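Local coordinates for CRISPR-associated protein,CRISPR-associated endonuclease Cas9 (Corynebacterium diphtheriae, PDB 6JOO) that is a CRISPR-associated, RNA-guided endonuclease of the subtype II-C Cas9 family that cleaves invading double-stranded DNA in a magnesium-dependent reaction, at residues A[763-767]-A[892-897]; A[819-825]-A[846-852]; A[754-758]-A[801-806]. One frame throughout, in Å; residues are numbered along the deposited sequence.

Contact 1. Residues A[763-767]-A[892-897]; sequences PAFAM and VNKLFS. With nucleotides of chain D.
This is a strand-to-helix packing contact, in the C-terminal part of the fusion, joining edge strand 764-771 of the Topo-homology sheet to helix 892-898 of the C-terminal domain. The axes of 764-767 and 892-897 run 128° apart, 6.7 Å at closest, with Phe765 CA 4.6 Å from Asn893 CA. Asn893 (chi1 t) turns its side-chain carbonyl onto the strand, and Phe765 N donates to Asn893 OD1 (3.0 Å, 168°). Phe765 (chi1 m) projects toward the helix; Phe896 CB lies over one face of its ring, 4.0 Å from the centroid, a CH-pi contact, while Ser897 OG sits at the ring edge, 3.3 Å from Phe765 CD2. Ser897 OG bonds back to Asn893 O (2.5 Å). Selenomethionine Met767 SE meets Val892 CG2 at 3.8 Å. Lys894, extended, points away from the strand, and its NZ hydrogen-bonds to OP1 of DA2 of DNA chain D (2.8 Å). A hydrophobic seam with a single hydrogen bond between the segments thus holds one helix side, while another offers positive charge to DNA.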
# COMPACT_ATOMS: atom_id res chain seq x y z
N PRO A 763 10.04 -29.40 -33.64
CA PRO A 763 10.22 -28.71 -32.36
C PRO A 763 9.14 -27.65 -32.14
O PRO A 763 8.95 -26.76 -32.97
CB PRO A 763 11.61 -28.08 -32.49
CG PRO A 763 11.88 -28.03 -33.96
CD PRO A 763 11.21 -29.25 -34.52
N ALA A 764 8.44 -27.78 -31.02
CA ALA A 764 7.38 -26.86 -30.63
C ALA A 764 7.75 -26.14 -29.34
O ALA A 764 8.62 -26.59 -28.59
CB ALA A 764 6.04 -27.59 -30.46
N PHE A 765 7.07 -25.03 -29.08
CA PHE A 765 7.33 -24.20 -27.91
C PHE A 765 6.07 -24.11 -27.06
O PHE A 765 5.00 -23.76 -27.56
CB PHE A 765 7.81 -22.81 -28.31
CG PHE A 765 9.11 -22.81 -29.07
CD1 PHE A 765 10.31 -22.87 -28.39
CD2 PHE A 765 9.12 -22.75 -30.45
CE1 PHE A 765 11.51 -22.87 -29.08
CE2 PHE A 765 10.31 -22.75 -31.15
CZ PHE A 765 11.51 -22.81 -30.46
N ALA A 766 6.20 -24.42 -25.78
CA ALA A 766 5.12 -24.36 -24.81
C ALA A 766 5.51 -23.44 -23.66
O ALA A 766 6.65 -22.97 -23.57
CB ALA A 766 4.78 -25.76 -24.28
N MSE A 767 4.55 -23.21 -22.77
CA MSE A 767 4.73 -22.25 -21.69
C MSE A 767 4.13 -22.75 -20.38
O MSE A 767 3.04 -23.33 -20.37
CB MSE A 767 4.10 -20.92 -22.08
CG MSE A 767 4.07 -19.88 -20.98
SE MSE A 767 2.77 -18.48 -21.36
CE MSE A 767 3.94 -16.95 -21.16
N VAL A 892 1.69 -19.15 -27.99
CA VAL A 892 3.10 -19.28 -27.61
C VAL A 892 3.86 -20.09 -28.65
O VAL A 892 4.97 -19.73 -29.05
CB VAL A 892 3.20 -19.89 -26.21
CG1 VAL A 892 4.59 -20.46 -25.97
CG2 VAL A 892 2.86 -18.84 -25.16
N ASN A 893 3.27 -21.19 -29.12
CA ASN A 893 3.96 -22.04 -30.08
C ASN A 893 4.12 -21.35 -31.43
O ASN A 893 5.17 -21.43 -32.06
CB ASN A 893 3.23 -23.37 -30.25
CG ASN A 893 3.97 -24.32 -31.17
OD1 ASN A 893 5.19 -24.25 -31.29
ND2 ASN A 893 3.23 -25.20 -31.84
N LYS A 894 3.07 -20.66 -31.89
CA LYS A 894 3.16 -19.95 -33.16
C LYS A 894 4.15 -18.80 -33.08
O LYS A 894 4.94 -18.58 -34.01
CB LYS A 894 1.78 -19.43 -33.57
CG LYS A 894 1.71 -18.82 -34.96
CD LYS A 894 0.35 -18.18 -35.21
CE LYS A 894 0.20 -17.75 -36.66
NZ LYS A 894 -1.08 -17.01 -36.88
N LEU A 895 4.15 -18.07 -31.96
CA LEU A 895 5.00 -16.89 -31.82
C LEU A 895 6.47 -17.25 -31.81
O LEU A 895 7.29 -16.62 -32.49
CB LEU A 895 4.62 -16.13 -30.55
CG LEU A 895 5.53 -14.98 -30.11
CD1 LEU A 895 5.41 -13.81 -31.05
CD2 LEU A 895 5.20 -14.55 -28.69
N PHE A 896 6.84 -18.27 -31.03
CA PHE A 896 8.25 -18.59 -30.85
C PHE A 896 8.80 -19.41 -32.01
O PHE A 896 10.02 -19.42 -32.24
CB PHE A 896 8.45 -19.33 -29.53
CG PHE A 896 8.30 -18.45 -28.33
CD1 PHE A 896 8.80 -17.16 -28.34
CD2 PHE A 896 7.66 -18.90 -27.19
CE1 PHE A 896 8.67 -16.35 -27.24
CE2 PHE A 896 7.52 -18.09 -26.08
CZ PHE A 896 8.03 -16.81 -26.11
N SER A 897 7.94 -20.10 -32.75
CA SER A 897 8.41 -20.93 -33.85
C SER A 897 8.75 -20.08 -35.07
O SER A 897 9.76 -20.33 -35.74
CB SER A 897 7.37 -21.98 -34.19
OG SER A 897 7.07 -22.78 -33.06
P DA D 2 -2.90 -16.88 -33.61
OP1 DA D 2 -2.16 -15.98 -34.52
OP2 DA D 2 -2.50 -16.99 -32.19
O5' DA D 2 -4.44 -16.47 -33.66
C5' DA D 2 -5.03 -16.08 -34.88
C4' DA D 2 -6.52 -15.84 -34.69
O4' DA D 2 -7.10 -16.96 -33.98
C3' DA D 2 -6.88 -14.59 -33.88
O3' DA D 2 -7.67 -13.73 -34.67
C2' DA D 2 -7.65 -15.11 -32.66
C1' DA D 2 -8.08 -16.51 -33.09
N9 DA D 2 -8.14 -17.46 -31.98
C8 DA D 2 -7.09 -18.12 -31.42
N7 DA D 2 -7.43 -18.92 -30.44
C5 DA D 2 -8.80 -18.78 -30.34
C6 DA D 2 -9.76 -19.37 -29.49
N6 DA D 2 -9.44 -20.25 -28.53
N1 DA D 2 -11.05 -19.01 -29.66
C2 DA D 2 -11.35 -18.12 -30.61
N3 DA D 2 -10.54 -17.50 -31.48
C4 DA D 2 -9.26 -17.88 -31.28
O5' DC D 1 -1.56 -22.61 -33.43
C5' DC D 1 -1.75 -21.21 -33.26
C4' DC D 1 -2.94 -20.72 -34.07
O4' DC D 1 -4.02 -21.68 -33.96
C3' DC D 1 -3.53 -19.41 -33.61
O3' DC D 1 -2.86 -18.35 -34.25
C2' DC D 1 -4.99 -19.50 -34.06
C1' DC D 1 -5.26 -21.01 -34.08
N1 DC D 1 -6.16 -21.49 -32.99
C2 DC D 1 -7.51 -21.10 -32.97
O2 DC D 1 -7.94 -20.36 -33.85
N3 DC D 1 -8.30 -21.55 -31.97
C4 DC D 1 -7.80 -22.36 -31.03
N4 DC D 1 -8.63 -22.78 -30.06
C5 DC D 1 -6.44 -22.77 -31.04
C6 DC D 1 -5.66 -22.32 -32.02

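Contact 2. Residues A[819-825]-A[846-852]; sequences VDDELVV and RRWRVDG. With nucleotides of chain B; nucleotides of chain C.
Segments 819-825 and 846-852 pair antiparallel, the axes of 822-824 and 847-852 lying 143° apart and 4.6 Å at closest. Leu823-Trp848 is the hydrogen-bonded pair (Leu823 N to Trp848 O 2.7 Å, Trp848 N to Leu823 O 2.8 Å), flanked by the non-hydrogen-bonded pairs Glu822-Arg849 and Val824-Arg847. Val825 N to Arg846 O (2.7 Å) and Val850 N to Asp821 O (2.8 Å) extend the ladder. Asp820, with left-handed backbone angles (76°/19°), still bonds Val850 O through its N (2.6 Å). Leu823 (m, t) and Trp848 (chi1 m) share one face; Leu823 CD1 meets Val850 CG2 (3.8 Å) and Val825 CB meets Trp848 CD1 (3.7 Å). On the other face, Glu822 OE2 has its main salt bridge with Arg906 and a long one to Arg847 NH2 (3.7 Å). Arg849 NE pairs with Asp851 OD1 (2.8 Å). Asp820 OD2 accepts a hydrogen bond from N2 of G77 of RNA chain B (2.8 Å). Gly852 CA lies 3.3 Å from OP1 of DG3 of DNA chain C; a beta carbon would clash with this phosphate. Within the five-stranded antiparallel C-terminal-domain sheet, strand 822-824 pairs on its other side with 902-904, and 847-855 with 858-863, whose Arg860 faces Asp851 and Gly852 in a classic beta bulge.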
# COMPACT_ATOMS: atom_id res chain seq x y z
N VAL A 819 6.24 -10.24 -16.36
CA VAL A 819 5.45 -9.11 -16.83
C VAL A 819 6.32 -7.88 -16.93
O VAL A 819 7.16 -7.62 -16.06
CB VAL A 819 4.24 -8.88 -15.91
CG1 VAL A 819 3.66 -7.48 -16.09
CG2 VAL A 819 3.18 -9.93 -16.17
N ASP A 820 6.14 -7.12 -18.02
CA ASP A 820 6.94 -5.95 -18.37
C ASP A 820 8.31 -6.32 -18.93
O ASP A 820 9.22 -5.49 -18.95
CB ASP A 820 7.09 -4.99 -17.19
CG ASP A 820 5.84 -4.16 -16.95
OD1 ASP A 820 5.21 -3.77 -17.96
OD2 ASP A 820 5.47 -3.91 -15.78
N ASP A 821 8.48 -7.56 -19.39
CA ASP A 821 9.65 -7.92 -20.17
C ASP A 821 9.47 -7.43 -21.60
O ASP A 821 8.36 -7.41 -22.15
CB ASP A 821 9.88 -9.43 -20.17
CG ASP A 821 11.15 -9.82 -19.44
OD1 ASP A 821 12.08 -8.99 -19.37
OD2 ASP A 821 11.24 -10.97 -18.94
N GLU A 822 10.58 -7.04 -22.21
CA GLU A 822 10.61 -6.50 -23.56
C GLU A 822 10.96 -7.60 -24.55
O GLU A 822 11.94 -8.34 -24.35
CB GLU A 822 11.61 -5.36 -23.67
CG GLU A 822 11.92 -4.91 -25.09
CD GLU A 822 12.95 -3.80 -25.15
OE1 GLU A 822 13.30 -3.26 -24.08
OE2 GLU A 822 13.40 -3.47 -26.26
N LEU A 823 10.19 -7.71 -25.62
CA LEU A 823 10.43 -8.68 -26.68
C LEU A 823 10.70 -7.96 -28.00
O LEU A 823 10.16 -6.89 -28.26
CB LEU A 823 9.23 -9.61 -26.88
CG LEU A 823 8.72 -10.41 -25.69
CD1 LEU A 823 7.56 -11.27 -26.13
CD2 LEU A 823 9.82 -11.24 -25.08
N VAL A 824 11.53 -8.59 -28.82
CA VAL A 824 11.69 -8.22 -30.22
C VAL A 824 11.08 -9.33 -31.05
O VAL A 824 11.48 -10.50 -30.93
CB VAL A 824 13.17 -7.98 -30.59
CG1 VAL A 824 13.31 -7.63 -32.05
CG2 VAL A 824 13.75 -6.88 -29.73
N VAL A 825 10.10 -8.99 -31.88
CA VAL A 825 9.29 -9.97 -32.60
C VAL A 825 9.27 -9.62 -34.09
O VAL A 825 9.09 -8.45 -34.46
CB VAL A 825 7.85 -10.04 -32.05
CG1 VAL A 825 7.03 -11.06 -32.82
CG2 VAL A 825 7.86 -10.36 -30.56
N ARG A 846 8.14 -4.17 -34.20
CA ARG A 846 8.97 -5.30 -33.83
C ARG A 846 9.36 -5.31 -32.35
O ARG A 846 9.91 -6.32 -31.89
CB ARG A 846 10.24 -5.34 -34.69
CG ARG A 846 11.06 -4.07 -34.68
CD ARG A 846 12.11 -4.09 -35.79
NE ARG A 846 13.06 -5.19 -35.65
CZ ARG A 846 14.22 -5.09 -35.01
NH1 ARG A 846 15.03 -6.14 -34.93
NH2 ARG A 846 14.59 -3.94 -34.46
N ARG A 847 9.07 -4.25 -31.61
CA ARG A 847 9.36 -4.20 -30.18
C ARG A 847 8.05 -4.27 -29.40
O ARG A 847 7.21 -3.38 -29.51
CB ARG A 847 10.13 -2.93 -29.81
CG ARG A 847 11.52 -2.85 -30.43
CD ARG A 847 12.49 -2.09 -29.54
NE ARG A 847 13.70 -1.71 -30.26
CZ ARG A 847 14.81 -2.43 -30.31
NH1 ARG A 847 15.85 -2.00 -31.00
NH2 ARG A 847 14.88 -3.59 -29.67
N TRP A 848 7.89 -5.34 -28.62
CA TRP A 848 6.66 -5.59 -27.87
C TRP A 848 6.98 -5.76 -26.39
O TRP A 848 8.12 -6.01 -26.00
CB TRP A 848 5.93 -6.84 -28.39
CG TRP A 848 5.47 -6.70 -29.81
CD1 TRP A 848 6.23 -6.86 -30.93
CD2 TRP A 848 4.15 -6.38 -30.25
NE1 TRP A 848 5.46 -6.66 -32.05
CE2 TRP A 848 4.18 -6.36 -31.66
CE3 TRP A 848 2.95 -6.10 -29.60
CZ2 TRP A 848 3.05 -6.07 -32.43
CZ3 TRP A 848 1.83 -5.82 -30.36
CH2 TRP A 848 1.89 -5.81 -31.76
N ARG A 849 5.94 -5.61 -25.57
CA ARG A 849 6.04 -5.70 -24.12
C ARG A 849 5.09 -6.77 -23.60
O ARG A 849 3.95 -6.89 -24.07
CB ARG A 849 5.71 -4.35 -23.46
CG ARG A 849 5.77 -4.37 -21.94
CD ARG A 849 5.17 -3.11 -21.35
NE ARG A 849 3.84 -2.84 -21.90
CZ ARG A 849 3.51 -1.75 -22.58
NH1 ARG A 849 2.28 -1.60 -23.03
NH2 ARG A 849 4.42 -0.81 -22.79
N VAL A 850 5.55 -7.53 -22.61
CA VAL A 850 4.76 -8.60 -22.01
C VAL A 850 3.91 -8.00 -20.90
O VAL A 850 4.43 -7.61 -19.85
CB VAL A 850 5.66 -9.73 -21.48
CG1 VAL A 850 4.83 -10.79 -20.77
CG2 VAL A 850 6.47 -10.34 -22.62
N ASP A 851 2.60 -7.92 -21.13
CA ASP A 851 1.69 -7.36 -20.14
C ASP A 851 0.94 -8.41 -19.34
O ASP A 851 0.39 -8.08 -18.28
CB ASP A 851 0.67 -6.44 -20.82
CG ASP A 851 1.26 -5.08 -21.17
OD1 ASP A 851 2.20 -4.64 -20.47
OD2 ASP A 851 0.79 -4.45 -22.15
N GLY A 852 0.92 -9.66 -19.79
CA GLY A 852 0.23 -10.71 -19.07
C GLY A 852 0.46 -12.06 -19.72
O GLY A 852 1.01 -12.16 -20.82
P G B 77 11.87 -1.12 -5.69
OP1 G B 77 12.75 -2.11 -5.01
OP2 G B 77 12.38 -0.34 -6.85
O5' G B 77 10.53 -1.82 -6.19
C5' G B 77 10.25 -3.18 -5.88
C4' G B 77 10.23 -4.07 -7.10
O4' G B 77 9.27 -3.56 -8.07
C3' G B 77 11.55 -4.22 -7.85
O3' G B 77 11.67 -5.55 -8.34
C2' G B 77 11.38 -3.27 -9.03
O2' G B 77 12.17 -3.58 -10.16
C1' G B 77 9.89 -3.44 -9.33
N9 G B 77 9.29 -2.32 -10.05
C8 G B 77 9.45 -0.98 -9.82
N7 G B 77 8.76 -0.24 -10.64
C5 G B 77 8.11 -1.15 -11.46
C6 G B 77 7.21 -0.95 -12.54
O6 G B 77 6.81 0.13 -13.00
N1 G B 77 6.78 -2.16 -13.09
C2 G B 77 7.16 -3.40 -12.65
N2 G B 77 6.64 -4.45 -13.31
N3 G B 77 7.99 -3.61 -11.64
C4 G B 77 8.42 -2.45 -11.10
P DG C 3 -3.06 -11.99 -17.49
OP1 DG C 3 -1.76 -12.64 -17.19
OP2 DG C 3 -3.27 -11.40 -18.83
O5' DG C 3 -4.28 -12.99 -17.22
C5' DG C 3 -4.22 -13.95 -16.15
C4' DG C 3 -5.62 -14.36 -15.71
O4' DG C 3 -6.52 -13.25 -15.86
C3' DG C 3 -6.23 -15.52 -16.48
O3' DG C 3 -6.09 -16.71 -15.72
C2' DG C 3 -7.71 -15.16 -16.63
C1' DG C 3 -7.79 -13.68 -16.26
N9 DG C 3 -8.22 -12.83 -17.37
C8 DG C 3 -7.42 -12.09 -18.19
N7 DG C 3 -8.07 -11.43 -19.10
C5 DG C 3 -9.40 -11.76 -18.86
C6 DG C 3 -10.58 -11.34 -19.53
O6 DG C 3 -10.69 -10.58 -20.50
N1 DG C 3 -11.72 -11.91 -18.96
C2 DG C 3 -11.72 -12.76 -17.89
N2 DG C 3 -12.92 -13.20 -17.49
N3 DG C 3 -10.62 -13.16 -17.26
C4 DG C 3 -9.51 -12.62 -17.80

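Contact 3. Residues A[754-758]-A[801-806]; sequences VYKIT and KLRDAL
Strand 754-757, extended throughout, presents Tyr755 and Ile757 to helix 801-806, while Val754 and Lys756 point away from it. The axes of these two short segments run 9.6 Å apart at closest, at 71°, and the nearest alpha carbons are those of Ile757 and Ala805, 6.7 Å from each other. No hydrogen bond crosses the gap. The helix is held by its own backbone bonds, Ala805 N to Lys801 O (3.2 Å) and Leu806 N to Leu802 O (3.0 Å). Lys801 opens the contact with its aliphatic portion, its CG lying 3.6 Å from Ile757 CD1. Leu802 (t, p) comes next and wedges between both strand residues: Leu802 CD1 is 3.7 Å from Tyr755 CB and 3.8 Å from Ile757 CD1, and Leu802 CA is 3.7 Å from the same Ile757 methyl. The arrangement is alpha/beta packing within the Topo-homology domain, in the C-terminal part of the fusion: strand 749-757 is the middle strand of a three-stranded antiparallel sheet, between 764-771 and 811-817, and helix 800-808 lies across one face of it. Arg803 points away from the strand and forms a salt bridge with Asp682. One turn on from Lys801, Ala805 directs its CB toward the sheet, 3.8 Å from Ile757 CG2; its small side chain lets Ile757 (m, t) lie close to the helix. Leu806 (m, t) completes the helix side facing the strand, with CD2 3.8 Å from Tyr755 CE2, obliquely to the ring. Tyr755 (chi1 m) also meets the ring of Tyr813 on strand 811-817, the two planes inclined by about 20°.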
# COMPACT_ATOMS: atom_id res chain seq x y z
N VAL A 754 9.58 -20.91 -20.41
CA VAL A 754 9.46 -21.17 -21.84
C VAL A 754 10.21 -22.46 -22.16
O VAL A 754 11.39 -22.59 -21.82
CB VAL A 754 9.99 -20.00 -22.68
CG1 VAL A 754 9.91 -20.32 -24.16
CG2 VAL A 754 9.22 -18.73 -22.36
N TYR A 755 9.52 -23.40 -22.82
CA TYR A 755 10.09 -24.70 -23.13
C TYR A 755 10.10 -24.95 -24.63
O TYR A 755 9.25 -24.44 -25.37
CB TYR A 755 9.30 -25.83 -22.44
CG TYR A 755 9.40 -25.85 -20.93
CD1 TYR A 755 8.61 -25.01 -20.16
CD2 TYR A 755 10.28 -26.71 -20.28
CE1 TYR A 755 8.70 -25.02 -18.78
CE2 TYR A 755 10.37 -26.73 -18.90
CZ TYR A 755 9.57 -25.88 -18.16
OH TYR A 755 9.65 -25.88 -16.78
N LYS A 756 11.08 -25.73 -25.07
CA LYS A 756 11.12 -26.29 -26.42
C LYS A 756 10.83 -27.78 -26.30
O LYS A 756 11.53 -28.50 -25.58
CB LYS A 756 12.48 -26.07 -27.08
CG LYS A 756 12.73 -27.02 -28.23
CD LYS A 756 14.18 -27.02 -28.65
CE LYS A 756 14.54 -25.71 -29.32
NZ LYS A 756 15.97 -25.68 -29.72
N ILE A 757 9.81 -28.24 -27.01
CA ILE A 757 9.37 -29.63 -26.94
C ILE A 757 9.83 -30.33 -28.21
O ILE A 757 9.38 -30.00 -29.32
CB ILE A 757 7.85 -29.73 -26.76
CG1 ILE A 757 7.45 -29.06 -25.45
CG2 ILE A 757 7.41 -31.18 -26.78
CD1 ILE A 757 6.00 -29.19 -25.12
N THR A 758 10.73 -31.29 -28.06
CA THR A 758 11.26 -32.07 -29.17
C THR A 758 10.53 -33.41 -29.16
O THR A 758 10.91 -34.35 -28.46
CB THR A 758 12.77 -32.25 -29.05
OG1 THR A 758 13.07 -32.86 -27.79
CG2 THR A 758 13.47 -30.91 -29.13
N LYS A 801 0.17 -30.82 -23.72
CA LYS A 801 1.34 -31.23 -24.48
C LYS A 801 2.62 -31.08 -23.66
O LYS A 801 3.49 -31.96 -23.69
CB LYS A 801 1.43 -30.41 -25.77
CG LYS A 801 2.84 -30.30 -26.34
CD LYS A 801 3.03 -29.01 -27.13
CE LYS A 801 2.11 -28.96 -28.35
NZ LYS A 801 2.32 -27.72 -29.15
N LEU A 802 2.74 -29.97 -22.92
CA LEU A 802 3.94 -29.73 -22.12
C LEU A 802 4.03 -30.71 -20.96
O LEU A 802 5.13 -31.10 -20.55
CB LEU A 802 3.94 -28.29 -21.62
CG LEU A 802 5.13 -27.84 -20.77
CD1 LEU A 802 6.43 -28.02 -21.54
CD2 LEU A 802 4.98 -26.38 -20.32
N ARG A 803 2.88 -31.12 -20.40
CA ARG A 803 2.90 -32.02 -19.26
C ARG A 803 3.40 -33.41 -19.66
O ARG A 803 4.20 -34.01 -18.93
CB ARG A 803 1.49 -32.12 -18.65
CG ARG A 803 0.89 -30.78 -18.25
CD ARG A 803 -0.59 -30.91 -17.86
NE ARG A 803 -0.79 -31.87 -16.77
CZ ARG A 803 -1.96 -32.11 -16.19
NH1 ARG A 803 -2.05 -33.00 -15.21
NH2 ARG A 803 -3.05 -31.46 -16.58
N ASP A 804 2.94 -33.92 -20.80
CA ASP A 804 3.43 -35.21 -21.27
C ASP A 804 4.91 -35.15 -21.62
O ASP A 804 5.63 -36.14 -21.45
CB ASP A 804 2.61 -35.67 -22.48
CG ASP A 804 1.11 -35.68 -22.20
OD1 ASP A 804 0.72 -35.82 -21.02
OD2 ASP A 804 0.32 -35.55 -23.16
N ALA A 805 5.39 -34.00 -22.10
CA ALA A 805 6.80 -33.89 -22.48
C ALA A 805 7.70 -33.85 -21.25
O ALA A 805 8.78 -34.44 -21.25
CB ALA A 805 7.01 -32.65 -23.34
N LEU A 806 7.26 -33.15 -20.19
CA LEU A 806 8.04 -33.11 -18.96
C LEU A 806 8.11 -34.48 -18.30
O LEU A 806 9.12 -34.81 -17.66
CB LEU A 806 7.43 -32.10 -17.99
CG LEU A 806 7.58 -30.62 -18.37
CD1 LEU A 806 6.74 -29.74 -17.46
CD2 LEU A 806 9.04 -30.21 -18.32

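In the fold
Contacts 1 and 3, with centres about 10 Å apart, share the three-stranded Topo-homology sheet. Strands 749-757 and 764-771 are neighbours in it, joined by the probable hydrogen bonds Ala764 O to Ile757 N (2.6 Å) and Ala766 O to Tyr755 N (3.0 Å). Their segments alternate along the chain, and the sheet is flanked by helix 800-808 and helix 892-898. Contact 2 comes between the two segments of contact 1 in sequence, in the C-terminal-domain sheet. It lies about 16 Å from contact 1, centre to centre, touching it at Val825 and Leu895, and about 23 Å from contact 3. Helix 892-898 therefore joins the two domains beside the bound nucleic acid.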